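Local coordinates for activator of Hsp90 ATPase homologue 1/2-like C-terminal domain-containing protein (Staphylococcus saprophyticus subsp. saprophyticus, PDB 3Q6A) that is of unknown function but belongs to the AHA1 family and may bind a ligand or partner protein through its Bet v 1-like domain, at residues 10-13 and 14-17; 20-23 and 24-27; 112-115 and 116-120; 61-64 and 65-69. All coordinates share one frame; numbering follows the deposited sequence.

Interaction 1: 10-13 and 14-17; sequences DVPR and ETVF
The carbonyl oxygen of P12 is gripped by two amides from the first turn of helix 13-21. V16 N lies in the carbonyl plane, with V16 N to P12 O at 3.3 Å, while T15 N at 3.0 Å from P12 O makes a weak bond, its N-H bent well off line. One residue on, F17 N donates to R13 O over 2.9 Å in a straighter bond of 166°, the next rung of the helix. Beside these rungs the side chain of P12 runs alongside that of T15, both pointing the same way, with P12 CD 4.1 Å from T15 OG1. At the CB of the proline, E14 doubles back: its chain is bent at the second torsion (chi2 71°), which carries OE1 to 3.6 Å from P12 CB, a touch on the ring and not a bond. R13 NE and E14 OE2 stay 4.5 Å apart, too far for a salt bridge, and the R13 chain turns instead to Q66, T88 and F81. V11 and V16 meet through one methyl each, their side chains slanting past one another; CG2 of V11 and CG2 of V16 are 3.3 Å apart, tighter than normal contact, so the exact fit is doubtful. L123 of helix 102-125 touches V11, T15 and V16, closing over this apolar patch. P12 stands at the N-cap position, with V11 packed just ahead of it: this is the start of the short helix that follows the first strand in a Bet v 1-like fold.

Interaction 2: 20-23 and 24-27; sequences FVDP and EKIG
D22, the first residue beyond helix 13-21, starts an Asx turn: its OD1 accepts from E24 N at 2.8 Å, the amide meeting the anti side of the carboxylate oxygen and lying 18° out of its plane. The same residue opens a backbone turn through P23 and E24, in which D22 O takes two donors. K25 N comes from above the carbonyl plane to D22 O at 2.7 Å, whereas I26 N approaches D22 O nearly end-on at 3.3 Å. Three successive amides, E24, K25 and I26, are thus satisfied by one aspartate, two by its carbonyl and one by its side chain. The D22 carboxylate is placed for this by CG lying opposite the backbone N (chi1 -170°). K25 lays its aliphatic chain across D22, CG 3.6 Å from D22 CB and CE 3.6 Å from D22 OD2. The E24 carboxylate also sits near, with its OE1 4.1 Å from D22 OD1, so the like charges may raise the pKa of one or both slightly, an effect the nearby ammonium of K25 perhaps offsets. I26 points inward to W38 and F31, while F20 packs on F29, F81 and helix 102-125. A water ties the turn to what follows: it donates to P23 O at 3.2 Å, weakly to E24 O, and accepts a weak bond from G27 N at 3.0 Å.

Interaction 3: 112-115 and 116-120; sequences WVYM and LSCLK
C118 SG sits over one face of the Y114 ring, 3.6 Å from the ring centroid and 19° off its normal, a Cys sulfur-aromatic contact shifted toward the hydroxyl-bearing end of the ring, where CZ is the ring carbon nearest to it. The Y114 side chain departs opposite its backbone N (chi1 -175°), which lays the ring along the helix under the residue four places on; its OH goes on to R130 O. L116 can be followed outward. Its CB rests 3.5 Å from W112 O, the carbonyl that also accepts L116 N, and CG presses still closer to that oxygen, 3.3 Å from W112 O. There the chain forks. L116 CD1 stays beside W112 O at 3.6 Å. The other branch reaches back to the bent selenomethionine M115, L116 CD2 lying 4.0 Å from M115 CE and a similar distance from SE. Beyond, L116 packs on T5, M7, V90 and T92. All of this lies on helix 102-125, the long C-terminal helix that the curved antiparallel sheet wraps around in the helix-grip, or Bet v 1-like, fold. M115 and L119 turn to F20 of helix 13-21. S117 spends its polar end inside the helix: OG donates to V113 O at 2.9 Å from well above the carbonyl plane, and S117 N reaches the same oxygen at 3.0 Å from the opposite face, so two donors of one residue share one acceptor. Around this point the second subunit comes close, V113 against V113 and S117 against S117 of that neighbouring subunit.

Interaction 4: 61-64 and 65-69; sequences RVED and NQLIA
E63 and Q66 reach each other because both chains run out extended, that of Q66 starting opposite its backbone N (chi1 177°) and that of E63 leaving opposite its carbonyl carbon (chi1 -73°). Q66 NE2 thereby donates to E63 OE1 at 2.8 Å, nearly in line with its C-O bond, across carboxylate and amide planes turned 72° apart. They belong to a classic beta bulge at the tip of the hairpin of strands 53-63 and 67-72: Q66 and L67 both face E63. Accordingly E63 O holds two amides, Q66 N at 2.8 Å across the turn and L67 N at 2.8 Å, the latter on a lone pair in the carbonyl plane. N65, in the left-handed helical region, lets the chain reverse after D64. Back along the ladder, E63 N donates to L67 O and A69 N to R61 O at 2.7 Å, whereas the return bond from R61 N to A69 O is weak; V62 CA-H also points at L67 O. R61, E63, L67 and A69 share one face of the sheet. There R61 NH2 forms a salt bridge to E63 OE2 at 3.2 Å, so each oxygen of that carboxylate has its own donor, and this should favour its charged form. V62 and I68 occupy the other face, where I68 packs on F17 of helix 13-21, on W38 and on F81. L67 slants across R61 and E63, its CD2 meeting the guanidinium at the edge, near its plane, 3.3 Å from R61 NH1.

In the fold
Along the chain the order is interaction 1, 2, 4, 3. Interactions 1 and 2 occupy the two ends of helix 13-21, centres about 13 Å apart. Interaction 4, at the hairpin tip of strands 53-63 and 67-72, lies against that helix: N65 and Q66 touch R13, E14 and F17, and I68 meets F20 and V21. Interaction 3, on helix 102-125, is reached from the same short helix by V16 and F20, which pack on L119, F20 also on M115. Interactions 3 and 4, centres about 19 Å apart on opposite sides of the chain's centre, do not touch. Helix 13-21 thus bridges sheet and long helix, while interaction 3 also borders the second subunit.

Interaction 1: 10-13 and 14-17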
# COMPACT_ATOMS: atom_id res chain seq x y z
N ASP D 10 -5.87 6.99 -11.71
CA ASP D 10 -6.22 7.33 -13.09
C ASP D 10 -7.69 7.61 -13.43
O ASP D 10 -8.25 7.02 -14.36
CB ASP D 10 -5.68 6.25 -14.04
CG ASP D 10 -4.17 6.09 -13.95
OD1 ASP D 10 -3.47 6.97 -13.40
OD2 ASP D 10 -3.66 5.07 -14.46
N VAL D 11 -8.31 8.51 -12.66
CA VAL D 11 -9.69 8.92 -12.89
C VAL D 11 -9.76 10.40 -12.57
O VAL D 11 -8.85 10.93 -11.94
CB VAL D 11 -10.71 8.18 -12.00
CG1 VAL D 11 -10.73 6.70 -12.32
CG2 VAL D 11 -10.38 8.41 -10.54
N PRO D 12 -10.81 11.10 -13.03
CA PRO D 12 -10.93 12.54 -12.75
C PRO D 12 -11.02 12.84 -11.25
O PRO D 12 -11.56 12.05 -10.48
CB PRO D 12 -12.21 12.94 -13.49
CG PRO D 12 -12.25 11.97 -14.63
CD PRO D 12 -11.88 10.66 -13.94
N ARG D 13 -10.49 14.00 -10.88
CA ARG D 13 -10.45 14.48 -9.50
C ARG D 13 -11.80 14.44 -8.79
O ARG D 13 -11.86 14.08 -7.61
CB ARG D 13 -9.88 15.90 -9.49
CG ARG D 13 -9.51 16.42 -8.13
CD ARG D 13 -8.87 17.78 -8.23
NE ARG D 13 -9.77 18.76 -8.83
CZ ARG D 13 -9.59 20.07 -8.76
NH1 ARG D 13 -8.54 20.57 -8.11
NH2 ARG D 13 -10.45 20.89 -9.34
N GLU D 14 -12.86 14.81 -9.50
CA GLU D 14 -14.20 14.80 -8.92
C GLU D 14 -14.57 13.40 -8.47
O GLU D 14 -15.12 13.21 -7.38
CB GLU D 14 -15.26 15.28 -9.93
CG GLU D 14 -15.14 16.72 -10.40
CD GLU D 14 -13.95 16.94 -11.31
OE1 GLU D 14 -13.51 15.96 -11.96
OE2 GLU D 14 -13.47 18.10 -11.39
N THR D 15 -14.25 12.42 -9.30
CA THR D 15 -14.57 11.03 -8.99
C THR D 15 -13.84 10.52 -7.75
O THR D 15 -14.40 9.76 -6.97
CB THR D 15 -14.23 10.11 -10.17
OG1 THR D 15 -14.98 10.50 -11.32
CG2 THR D 15 -14.57 8.66 -9.82
N VAL D 16 -12.59 10.93 -7.58
CA VAL D 16 -11.81 10.50 -6.42
C VAL D 16 -12.38 11.18 -5.17
O VAL D 16 -12.55 10.55 -4.13
CB VAL D 16 -10.32 10.87 -6.57
CG1 VAL D 16 -9.55 10.41 -5.33
CG2 VAL D 16 -9.74 10.20 -7.83
N PHE D 17 -12.68 12.47 -5.28
CA PHE D 17 -13.23 13.24 -4.16
C PHE D 17 -14.52 12.57 -3.71
O PHE D 17 -14.73 12.33 -2.52
CB PHE D 17 -13.52 14.68 -4.60
CG PHE D 17 -14.22 15.52 -3.55
CD1 PHE D 17 -13.49 16.16 -2.55
CD2 PHE D 17 -15.60 15.66 -3.56
CE1 PHE D 17 -14.14 16.93 -1.57
CE2 PHE D 17 -16.26 16.42 -2.59
CZ PHE D 17 -15.52 17.06 -1.60

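Interaction 2: 20-23 and 24-27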
# COMPACT_ATOMS: atom_id res chain seq x y z
N PHE D 20 -14.59 9.44 -1.36
CA PHE D 20 -14.48 9.62 0.09
C PHE D 20 -15.77 10.12 0.73
O PHE D 20 -16.29 9.51 1.67
CB PHE D 20 -13.36 10.62 0.45
CG PHE D 20 -11.94 10.11 0.26
CD1 PHE D 20 -11.30 10.20 -0.98
CD2 PHE D 20 -11.23 9.59 1.34
CE1 PHE D 20 -9.97 9.77 -1.15
CE2 PHE D 20 -9.90 9.16 1.20
CZ PHE D 20 -9.27 9.25 -0.05
N VAL D 21 -16.30 11.24 0.23
CA VAL D 21 -17.50 11.85 0.82
C VAL D 21 -18.83 11.14 0.62
O VAL D 21 -19.76 11.33 1.41
CB VAL D 21 -17.67 13.33 0.36
CG1 VAL D 21 -16.40 14.13 0.62
CG2 VAL D 21 -18.05 13.38 -1.12
N ASP D 22 -18.95 10.33 -0.42
CA ASP D 22 -20.20 9.62 -0.69
C ASP D 22 -20.35 8.38 0.18
O ASP D 22 -19.65 7.39 -0.01
CB ASP D 22 -20.29 9.23 -2.16
CG ASP D 22 -21.66 8.71 -2.54
OD1 ASP D 22 -22.26 7.93 -1.77
OD2 ASP D 22 -22.14 9.08 -3.63
N PRO D 23 -21.30 8.40 1.13
CA PRO D 23 -21.54 7.26 2.03
C PRO D 23 -21.60 5.91 1.33
O PRO D 23 -21.27 4.88 1.93
CB PRO D 23 -22.87 7.63 2.69
CG PRO D 23 -22.79 9.12 2.76
CD PRO D 23 -22.30 9.46 1.37
N GLU D 24 -22.01 5.90 0.07
CA GLU D 24 -22.12 4.65 -0.68
C GLU D 24 -20.81 4.21 -1.32
O GLU D 24 -20.67 3.05 -1.70
CB GLU D 24 -23.17 4.78 -1.79
CG GLU D 24 -24.44 5.52 -1.40
CD GLU D 24 -25.52 5.44 -2.47
OE1 GLU D 24 -25.22 5.73 -3.65
OE2 GLU D 24 -26.67 5.07 -2.14
N LYS D 25 -19.86 5.13 -1.45
CA LYS D 25 -18.58 4.83 -2.11
C LYS D 25 -17.43 4.44 -1.18
O LYS D 25 -16.61 3.57 -1.52
CB LYS D 25 -18.14 6.02 -2.97
CG LYS D 25 -19.12 6.44 -4.08
CD LYS D 25 -18.55 7.61 -4.87
CE LYS D 25 -19.53 8.15 -5.91
NZ LYS D 25 -19.85 7.17 -6.97
N ILE D 26 -17.36 5.07 -0.02
CA ILE D 26 -16.27 4.82 0.92
C ILE D 26 -16.02 3.35 1.27
O ILE D 26 -14.88 2.94 1.48
CB ILE D 26 -16.48 5.63 2.23
CG1 ILE D 26 -15.18 5.67 3.02
CG2 ILE D 26 -17.60 5.00 3.06
CD1 ILE D 26 -14.95 6.96 3.78
N GLY D 27 -17.09 2.56 1.30
CA GLY D 27 -16.97 1.15 1.63
C GLY D 27 -16.11 0.32 0.70
O GLY D 27 -15.70 -0.79 1.03
O HOH W 1 -20.02 2.02 1.35

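Interaction 3: 112-115 and 116-120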
# COMPACT_ATOMS: atom_id res chain seq x y z
N TRP D 112 -1.81 4.56 5.67
CA TRP D 112 -2.09 5.53 4.61
C TRP D 112 -1.78 4.95 3.25
O TRP D 112 -2.58 5.10 2.32
CB TRP D 112 -1.28 6.81 4.82
CG TRP D 112 -1.79 7.65 5.95
CD1 TRP D 112 -1.16 7.90 7.14
CD2 TRP D 112 -3.07 8.31 6.02
NE1 TRP D 112 -1.97 8.68 7.95
CE2 TRP D 112 -3.15 8.94 7.28
CE3 TRP D 112 -4.15 8.43 5.13
CZ2 TRP D 112 -4.27 9.67 7.68
CZ3 TRP D 112 -5.27 9.16 5.53
CH2 TRP D 112 -5.31 9.77 6.80
N VAL D 113 -0.65 4.27 3.13
CA VAL D 113 -0.29 3.68 1.84
C VAL D 113 -1.28 2.60 1.44
O VAL D 113 -1.71 2.54 0.30
CB VAL D 113 1.12 3.06 1.86
CG1 VAL D 113 1.43 2.42 0.50
CG2 VAL D 113 2.15 4.14 2.20
N TYR D 114 -1.64 1.74 2.39
CA TYR D 114 -2.60 0.69 2.08
C TYR D 114 -3.97 1.28 1.67
O TYR D 114 -4.54 0.88 0.66
CB TYR D 114 -2.78 -0.22 3.30
CG TYR D 114 -3.67 -1.40 3.01
CD1 TYR D 114 -3.34 -2.31 2.00
CD2 TYR D 114 -4.85 -1.60 3.71
CE1 TYR D 114 -4.18 -3.39 1.70
CE2 TYR D 114 -5.70 -2.68 3.42
CZ TYR D 114 -5.36 -3.57 2.41
OH TYR D 114 -6.18 -4.65 2.14
N MSE D 115 -4.50 2.22 2.45
CA MSE D 115 -5.80 2.79 2.10
C MSE D 115 -5.79 3.40 0.69
O MSE D 115 -6.74 3.20 -0.08
CB MSE D 115 -6.22 3.87 3.12
CG MSE D 115 -7.61 4.54 2.84
SE MSE D 115 -7.62 5.93 1.64
CE MSE D 115 -6.93 7.18 2.63
N LEU D 116 -4.73 4.11 0.35
CA LEU D 116 -4.62 4.76 -0.96
C LEU D 116 -4.48 3.71 -2.06
O LEU D 116 -4.91 3.93 -3.20
CB LEU D 116 -3.44 5.76 -0.97
CG LEU D 116 -3.68 7.02 -0.10
CD1 LEU D 116 -2.42 7.86 0.02
CD2 LEU D 116 -4.82 7.83 -0.73
N SER D 117 -3.88 2.56 -1.74
CA SER D 117 -3.74 1.48 -2.72
C SER D 117 -5.11 0.86 -2.95
O SER D 117 -5.46 0.54 -4.07
CB SER D 117 -2.77 0.39 -2.22
OG SER D 117 -1.48 0.94 -2.09
N CYS D 118 -5.87 0.69 -1.87
CA CYS D 118 -7.22 0.15 -1.98
C CYS D 118 -8.05 1.15 -2.79
O CYS D 118 -8.88 0.76 -3.61
CB CYS D 118 -7.84 -0.02 -0.60
SG CYS D 118 -7.07 -1.32 0.39
N LEU D 119 -7.83 2.43 -2.53
CA LEU D 119 -8.55 3.48 -3.25
C LEU D 119 -8.30 3.36 -4.76
O LEU D 119 -9.24 3.31 -5.56
CB LEU D 119 -8.09 4.85 -2.77
CG LEU D 119 -8.65 6.04 -3.55
CD1 LEU D 119 -10.16 6.13 -3.35
CD2 LEU D 119 -7.94 7.31 -3.15
N LYS D 120 -7.03 3.28 -5.13
CA LYS D 120 -6.61 3.19 -6.53
C LYS D 120 -7.24 2.00 -7.24
O LYS D 120 -7.77 2.12 -8.37
CB LYS D 120 -5.08 3.13 -6.59
CG LYS D 120 -4.49 3.09 -8.01
CD LYS D 120 -2.98 2.97 -7.98
CE LYS D 120 -2.38 2.92 -9.40
NZ LYS D 120 -2.51 4.24 -10.14

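Interaction 4: 61-64 and 65-69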
# COMPACT_ATOMS: atom_id res chain seq x y z
N ARG D 61 -12.74 21.32 7.39
CA ARG D 61 -12.74 22.14 6.19
C ARG D 61 -12.92 21.25 4.98
O ARG D 61 -12.36 20.16 4.92
CB ARG D 61 -11.42 22.90 6.06
CG ARG D 61 -11.02 23.66 7.31
CD ARG D 61 -9.63 24.27 7.21
NE ARG D 61 -9.52 25.28 6.15
CZ ARG D 61 -9.22 25.01 4.88
NH1 ARG D 61 -8.99 23.76 4.51
NH2 ARG D 61 -9.14 25.99 4.00
N VAL D 62 -13.71 21.73 4.02
CA VAL D 62 -13.95 20.99 2.79
C VAL D 62 -14.00 21.93 1.59
O VAL D 62 -14.75 22.90 1.58
CB VAL D 62 -15.28 20.21 2.84
CG1 VAL D 62 -15.66 19.73 1.45
CG2 VAL D 62 -15.15 19.02 3.76
N GLU D 63 -13.15 21.63 0.61
CA GLU D 63 -13.08 22.39 -0.64
C GLU D 63 -13.45 21.35 -1.70
O GLU D 63 -12.68 20.42 -1.96
CB GLU D 63 -11.66 22.92 -0.84
CG GLU D 63 -11.30 24.07 0.09
CD GLU D 63 -9.83 24.43 0.05
OE1 GLU D 63 -9.24 24.47 -1.05
OE2 GLU D 63 -9.25 24.67 1.13
N ASP D 64 -14.64 21.50 -2.28
CA ASP D 64 -15.14 20.56 -3.27
C ASP D 64 -14.07 20.09 -4.24
O ASP D 64 -13.32 20.89 -4.79
CB ASP D 64 -16.29 21.20 -4.05
CG ASP D 64 -17.38 21.70 -3.14
OD1 ASP D 64 -17.97 20.87 -2.42
OD2 ASP D 64 -17.64 22.93 -3.14
N ASN D 65 -13.99 18.77 -4.40
CA ASN D 65 -13.03 18.11 -5.29
C ASN D 65 -11.59 18.57 -5.09
O ASN D 65 -10.78 18.48 -6.01
CB ASN D 65 -13.44 18.35 -6.74
CG ASN D 65 -14.89 18.06 -6.99
OD1 ASN D 65 -15.37 16.94 -6.76
ND2 ASN D 65 -15.63 19.07 -7.45
N GLN D 66 -11.25 19.03 -3.88
CA GLN D 66 -9.90 19.51 -3.66
C GLN D 66 -9.34 19.32 -2.25
O GLN D 66 -8.12 19.19 -2.07
CB GLN D 66 -9.82 20.98 -4.05
CG GLN D 66 -8.47 21.62 -3.79
CD GLN D 66 -8.35 22.96 -4.47
OE1 GLN D 66 -8.30 23.04 -5.70
NE2 GLN D 66 -8.29 24.02 -3.68
N LEU D 67 -10.20 19.34 -1.24
CA LEU D 67 -9.69 19.18 0.10
C LEU D 67 -10.73 18.77 1.13
O LEU D 67 -11.89 19.19 1.08
CB LEU D 67 -9.00 20.47 0.55
CG LEU D 67 -8.51 20.59 1.99
CD1 LEU D 67 -7.42 21.64 2.05
CD2 LEU D 67 -9.66 20.95 2.91
N ILE D 68 -10.28 17.92 2.05
CA ILE D 68 -11.10 17.41 3.14
C ILE D 68 -10.18 17.50 4.35
O ILE D 68 -9.10 16.93 4.33
CB ILE D 68 -11.47 15.93 2.95
CG1 ILE D 68 -12.25 15.74 1.65
CG2 ILE D 68 -12.29 15.45 4.16
CD1 ILE D 68 -12.58 14.29 1.35
N ALA D 69 -10.59 18.23 5.38
CA ALA D 69 -9.73 18.35 6.55
C ALA D 69 -10.48 17.97 7.81
O ALA D 69 -11.69 18.17 7.92
CB ALA D 69 -9.20 19.77 6.66